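Local coordinates for cell wall surface anchor family protein (Streptococcus agalactiae serogroup V, PDB 3TW0) that probably mediates adhesion to host cells as the tip pilin of a group B streptococcal pilus, through a metal-binding von Willebrand factor A domain, at residues A34-D46 with V117-E129. The protein carries 2 engineered substitutions. Residues are numbered along the deposited sequence; the frame is centred on the assembly and turned at random.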
loop_
_atom_site.group_PDB
_atom_site.type_symbol
_atom_site.label_atom_id
_atom_site.label_comp_id
_atom_site.label_asym_id
_atom_site.label_seq_id
_atom_site.Cartn_x
_atom_site.Cartn_y
_atom_site.Cartn_z
ATOM N N ALA A 34 -10.565 2.473 -11.910
ATOM C CA ALA A 34 -10.664 1.010 -11.811
ATOM C C ALA A 34 -11.110 0.357 -13.104
ATOM O O ALA A 34 -10.596 -0.702 -13.478
ATOM C CB ALA A 34 -11.564 0.610 -10.703
ATOM N N LEU A 35 -12.087 0.969 -13.765
ATOM C CA LEU A 35 -12.581 0.438 -15.042
ATOM C C LEU A 35 -11.411 0.378 -16.025
ATOM O O LEU A 35 -11.188 -0.650 -16.676
ATOM C CB LEU A 35 -13.729 1.296 -15.607
ATOM C CG LEU A 35 -14.192 1.129 -17.080
ATOM C CD1 LEU A 35 -14.751 -0.244 -17.407
ATOM C CD2 LEU A 35 -15.202 2.211 -17.468
ATOM N N LYS A 36 -10.662 1.473 -16.102
ATOM C CA LYS A 36 -9.563 1.595 -17.060
ATOM C C LYS A 36 -8.402 0.669 -16.718
ATOM O O LYS A 36 -7.784 0.077 -17.610
ATOM C CB LYS A 36 -9.143 3.067 -17.200
ATOM C CG LYS A 36 -10.227 3.950 -17.923
ATOM C CD LYS A 36 -9.923 5.461 -17.969
ATOM C CE LYS A 36 -8.438 5.768 -17.702
ATOM N NZ LYS A 36 -7.824 6.693 -18.714
ATOM N N ALA A 37 -8.118 0.536 -15.420
ATOM C CA ALA A 37 -7.101 -0.404 -14.945
ATOM C C ALA A 37 -7.489 -1.855 -15.282
ATOM O O ALA A 37 -6.683 -2.616 -15.806
ATOM C CB ALA A 37 -6.874 -0.216 -13.446
ATOM N N GLY A 38 -8.736 -2.225 -15.021
ATOM C CA GLY A 38 -9.219 -3.544 -15.362
ATOM C C GLY A 38 -9.149 -3.857 -16.851
ATOM O O GLY A 38 -8.795 -4.985 -17.243
ATOM N N GLU A 39 -9.452 -2.857 -17.681
ATOM C CA GLU A 39 -9.375 -3.038 -19.140
ATOM C C GLU A 39 -7.950 -3.208 -19.633
ATOM O O GLU A 39 -7.660 -4.040 -20.497
ATOM C CB GLU A 39 -10.104 -1.899 -19.846
ATOM C CG GLU A 39 -11.622 -2.042 -19.631
ATOM C CD GLU A 39 -12.429 -0.964 -20.303
ATOM O OE1 GLU A 39 -11.847 0.079 -20.692
ATOM O OE2 GLU A 39 -13.646 -1.169 -20.444
ATOM N N ALA A 40 -7.043 -2.446 -19.041
ATOM C CA ALA A 40 -5.636 -2.548 -19.387
ATOM C C ALA A 40 -5.133 -3.950 -19.059
ATOM O O ALA A 40 -4.463 -4.581 -19.885
ATOM C CB ALA A 40 -4.840 -1.499 -18.629
ATOM N N VAL A 41 -5.457 -4.438 -17.862
ATOM C CA VAL A 41 -5.133 -5.834 -17.479
ATOM C C VAL A 41 -5.699 -6.868 -18.474
ATOM O O VAL A 41 -4.970 -7.723 -18.973
ATOM C CB VAL A 41 -5.587 -6.163 -16.034
ATOM C CG1 VAL A 41 -5.338 -7.654 -15.706
ATOM C CG2 VAL A 41 -4.888 -5.267 -15.046
ATOM N N GLU A 42 -6.997 -6.785 -18.777
ATOM C CA GLU A 42 -7.585 -7.650 -19.818
ATOM C C GLU A 42 -6.740 -7.673 -21.094
ATOM O O GLU A 42 -6.499 -8.744 -21.676
ATOM C CB GLU A 42 -8.992 -7.171 -20.171
ATOM C CG GLU A 42 -10.076 -7.781 -19.303
ATOM C CD GLU A 42 -11.421 -7.085 -19.423
ATOM O OE1 GLU A 42 -11.540 -6.044 -20.110
ATOM O OE2 GLU A 42 -12.381 -7.579 -18.798
ATOM N N LYS A 43 -6.295 -6.494 -21.526
ATOM C CA LYS A 43 -5.518 -6.369 -22.772
ATOM C C LYS A 43 -4.150 -7.001 -22.605
ATOM O O LYS A 43 -3.631 -7.641 -23.519
ATOM C CB LYS A 43 -5.360 -4.903 -23.197
ATOM C CG LYS A 43 -6.276 -4.436 -24.337
ATOM C CD LYS A 43 -7.392 -3.470 -23.867
ATOM C CE LYS A 43 -6.859 -2.066 -23.505
ATOM N NZ LYS A 43 -5.809 -1.584 -24.442
ATOM N N LEU A 44 -3.567 -6.842 -21.426
ATOM C CA LEU A 44 -2.246 -7.418 -21.197
ATOM C C LEU A 44 -2.308 -8.953 -21.174
ATOM O O LEU A 44 -1.540 -9.633 -21.864
ATOM C CB LEU A 44 -1.591 -6.822 -19.956
ATOM C CG LEU A 44 -0.210 -7.416 -19.744
ATOM C CD1 LEU A 44 0.859 -6.815 -20.657
ATOM C CD2 LEU A 44 0.140 -7.224 -18.351
ATOM N N ILE A 45 -3.258 -9.491 -20.419
ATOM C CA ILE A 45 -3.466 -10.923 -20.372
ATOM C C ILE A 45 -3.633 -11.492 -21.788
ATOM O O ILE A 45 -2.929 -12.438 -22.144
ATOM C CB ILE A 45 -4.684 -11.319 -19.469
ATOM C CG1 ILE A 45 -4.500 -10.845 -18.003
ATOM C CG2 ILE A 45 -4.923 -12.824 -19.526
ATOM C CD1 ILE A 45 -3.363 -11.518 -17.201
ATOM N N ASP A 46 -4.533 -10.918 -22.587
ATOM C CA ASP A 46 -4.778 -11.436 -23.948
ATOM C C ASP A 46 -3.491 -11.385 -24.761
ATOM O O ASP A 46 -3.179 -12.330 -25.494
ATOM C CB ASP A 46 -5.876 -10.665 -24.685
ATOM C CG ASP A 46 -7.252 -10.884 -24.089
ATOM O OD1 ASP A 46 -7.463 -11.905 -23.384
ATOM O OD2 ASP A 46 -8.132 -10.021 -24.317
ATOM N N VAL A 117 -6.872 -19.309 -17.412
ATOM C CA VAL A 117 -6.745 -17.925 -17.875
ATOM C C VAL A 117 -8.112 -17.238 -17.782
ATOM O O VAL A 117 -8.208 -16.123 -17.259
ATOM C CB VAL A 117 -6.150 -17.858 -19.297
ATOM C CG1 VAL A 117 -6.090 -16.412 -19.827
ATOM C CG2 VAL A 117 -4.766 -18.458 -19.283
ATOM N N ASN A 118 -9.157 -17.927 -18.259
ATOM C CA ASN A 118 -10.543 -17.474 -18.169
ATOM C C ASN A 118 -10.998 -17.186 -16.734
ATOM O O ASN A 118 -11.755 -16.251 -16.498
ATOM C CB ASN A 118 -11.499 -18.538 -18.722
ATOM C CG ASN A 118 -11.499 -18.633 -20.241
ATOM O OD1 ASN A 118 -11.054 -17.728 -20.951
ATOM N ND2 ASN A 118 -12.018 -19.747 -20.745
ATOM N N ILE A 119 -10.590 -18.025 -15.788
ATOM C CA ILE A 119 -10.900 -17.772 -14.376
ATOM C C ILE A 119 -10.233 -16.466 -13.934
ATOM O O ILE A 119 -10.888 -15.603 -13.337
ATOM C CB ILE A 119 -10.416 -18.893 -13.458
ATOM C CG1 ILE A 119 -11.169 -20.180 -13.761
ATOM C CG2 ILE A 119 -10.652 -18.524 -12.019
ATOM C CD1 ILE A 119 -10.439 -21.406 -13.286
ATOM N N LEU A 120 -8.941 -16.335 -14.237
ATOM C CA LEU A 120 -8.194 -15.087 -13.939
ATOM C C LEU A 120 -8.943 -13.851 -14.451
ATOM O O LEU A 120 -9.276 -12.944 -13.677
ATOM C CB LEU A 120 -6.771 -15.184 -14.505
ATOM C CG LEU A 120 -5.740 -14.108 -14.201
ATOM C CD1 LEU A 120 -4.340 -14.686 -14.368
ATOM C CD2 LEU A 120 -5.977 -12.913 -15.092
ATOM N N LYS A 121 -9.278 -13.847 -15.740
ATOM C CA LYS A 121 -9.931 -12.701 -16.346
ATOM C C LYS A 121 -11.332 -12.418 -15.744
ATOM O O LYS A 121 -11.719 -11.259 -15.650
ATOM C CB LYS A 121 -10.021 -12.860 -17.865
ATOM C CG LYS A 121 -8.686 -12.926 -18.613
ATOM C CD LYS A 121 -8.921 -13.036 -20.127
ATOM C CE LYS A 121 -9.412 -11.699 -20.647
ATOM N NZ LYS A 121 -9.915 -11.703 -22.077
ATOM N N SER A 122 -12.060 -13.462 -15.327
ATOM C CA SER A 122 -13.361 -13.298 -14.639
ATOM C C SER A 122 -13.197 -12.639 -13.257
ATOM O O SER A 122 -14.127 -12.034 -12.716
ATOM C CB SER A 122 -14.084 -14.643 -14.483
ATOM O OG SER A 122 -13.593 -15.392 -13.364
ATOM N N ARG A 123 -12.008 -12.752 -12.686
ATOM C CA ARG A 123 -11.746 -12.171 -11.377
ATOM C C ARG A 123 -11.217 -10.716 -11.409
ATOM O O ARG A 123 -10.996 -10.107 -10.348
ATOM C CB ARG A 123 -10.788 -13.065 -10.631
ATOM C CG ARG A 123 -11.441 -14.349 -10.167
ATOM C CD ARG A 123 -10.502 -15.098 -9.286
ATOM N NE ARG A 123 -10.990 -16.442 -9.038
ATOM C CZ ARG A 123 -10.248 -17.430 -8.556
ATOM N NH1 ARG A 123 -8.974 -17.247 -8.279
ATOM N NH2 ARG A 123 -10.791 -18.612 -8.344
ATOM N N ILE A 124 -11.052 -10.161 -12.610
ATOM C CA ILE A 124 -10.585 -8.791 -12.770
ATOM C C ILE A 124 -11.718 -7.816 -12.378
ATOM O O ILE A 124 -12.703 -7.707 -13.086
ATOM C CB ILE A 124 -10.135 -8.528 -14.240
ATOM C CG1 ILE A 124 -8.869 -9.311 -14.602
ATOM C CG2 ILE A 124 -9.893 -7.046 -14.510
ATOM C CD1 ILE A 124 -8.620 -9.334 -16.105
ATOM N N PRO A 125 -11.579 -7.097 -11.250
ATOM C CA PRO A 125 -12.593 -6.079 -10.947
ATOM C C PRO A 125 -12.518 -4.863 -11.900
ATOM O O PRO A 125 -11.445 -4.554 -12.461
ATOM C CB PRO A 125 -12.217 -5.644 -9.538
ATOM C CG PRO A 125 -10.703 -5.772 -9.519
ATOM C CD PRO A 125 -10.470 -7.080 -10.266
ATOM N N LYS A 126 -13.652 -4.170 -12.050
ATOM C CA LYS A 126 -13.778 -2.990 -12.897
ATOM C C LYS A 126 -14.226 -1.823 -12.027
ATOM O O LYS A 126 -14.522 -0.733 -12.517
ATOM C CB LYS A 126 -14.807 -3.251 -14.016
ATOM C CG LYS A 126 -14.449 -4.428 -14.961
ATOM C CD LYS A 126 -13.340 -4.041 -15.931
ATOM C CE LYS A 126 -13.005 -5.160 -16.922
ATOM N NZ LYS A 126 -14.028 -5.275 -17.998
ATOM N N GLU A 127 -14.288 -2.057 -10.722
ATOM C CA GLU A 127 -14.693 -1.013 -9.787
ATOM C C GLU A 127 -13.983 -1.268 -8.471
ATOM O O GLU A 127 -13.588 -2.403 -8.206
ATOM C CB GLU A 127 -16.247 -1.000 -9.627
ATOM C CG GLU A 127 -16.825 0.143 -8.756
ATOM C CD GLU A 127 -16.467 1.536 -9.271
ATOM O OE1 GLU A 127 -17.214 2.091 -10.115
ATOM O OE2 GLU A 127 -15.427 2.084 -8.846
ATOM N N ALA A 128 -13.814 -0.201 -7.676
ATOM C CA ALA A 128 -13.276 -0.252 -6.302
ATOM C C ALA A 128 -14.354 0.186 -5.268
ATOM O O ALA A 128 -15.414 0.688 -5.663
ATOM C CB ALA A 128 -12.032 0.625 -6.209
ATOM N N GLU A 129 -14.098 0.007 -3.965
ATOM C CA GLU A 129 -15.114 0.309 -2.924
ATOM C C GLU A 129 -15.461 1.787 -2.805
ATOM O O GLU A 129 -14.642 2.665 -3.113
ATOM C CB GLU A 129 -14.730 -0.195 -1.525
ATOM C CG GLU A 129 -14.425 -1.689 -1.362
ATOM C CD GLU A 129 -15.531 -2.633 -1.789
ATOM O OE1 GLU A 129 -16.728 -2.235 -1.874
ATOM O OE2 GLU A 129 -15.179 -3.795 -2.075
HETATM O O HOH W 1 -9.621 -2.621 -11.554
HETATM O O HOH W 2 -11.936 -10.109 -18.219
#
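Helix 34-46 and the short helix 117-122 run antiparallel, their axes at 168° and 10.8 Å apart at the closest, and the loop after the second helix then closes in on the first until Leu35 and Lys126 lie side by side. Where the helices face each other, Ile45 reaches both Leu120 and Val117: its CD1 meets CD2 of Leu120 tip to tip at 3.6 Å, while its CG2 branch, anti to the backbone N, slides past CG1 of Val117 and the CG and CD methylenes of Lys121. That lysine turns at its third torsion (chi3 72°) and swings NZ across Asp46, where it donates to the syn lone pair of OD1 at 2.8 Å in a salt bridge. Next comes Ile124, with CD1 against CG1 of Val41 and CG of Glu42 and with CG2 lying on the backbone of Gly38. Gly38, with no side chain, lets the loop lie close, its CA 3.8 Å from Pro125 O. All this belongs to the Rossmann-like vWA domain: helix 33-48 packs on strands 11-18 and 165-172 of the central parallel sheet, and Ile45, Leu120 and Ile124 share strand 55-61 beneath them. Lys126, bent at chi2 and chi4, comes across Glu42 at about a right angle; in this second salt bridge its NZ bonds OE2 at 2.9 Å on the syn side, 31° out of the carboxylate plane, with a weaker bond to OE1. A water ties the same OE2 to Lys121 O. CB of Ala34 sits on CA of Glu127 at 3.6 Å. Asn25 bridges this end, its side chain bonding both Leu35 N and Lys126 O and its backbone N bonding Glu127 OE2. The side chain of Ala128 lies about 7 Å from that of Ser20, a magnesium ligand.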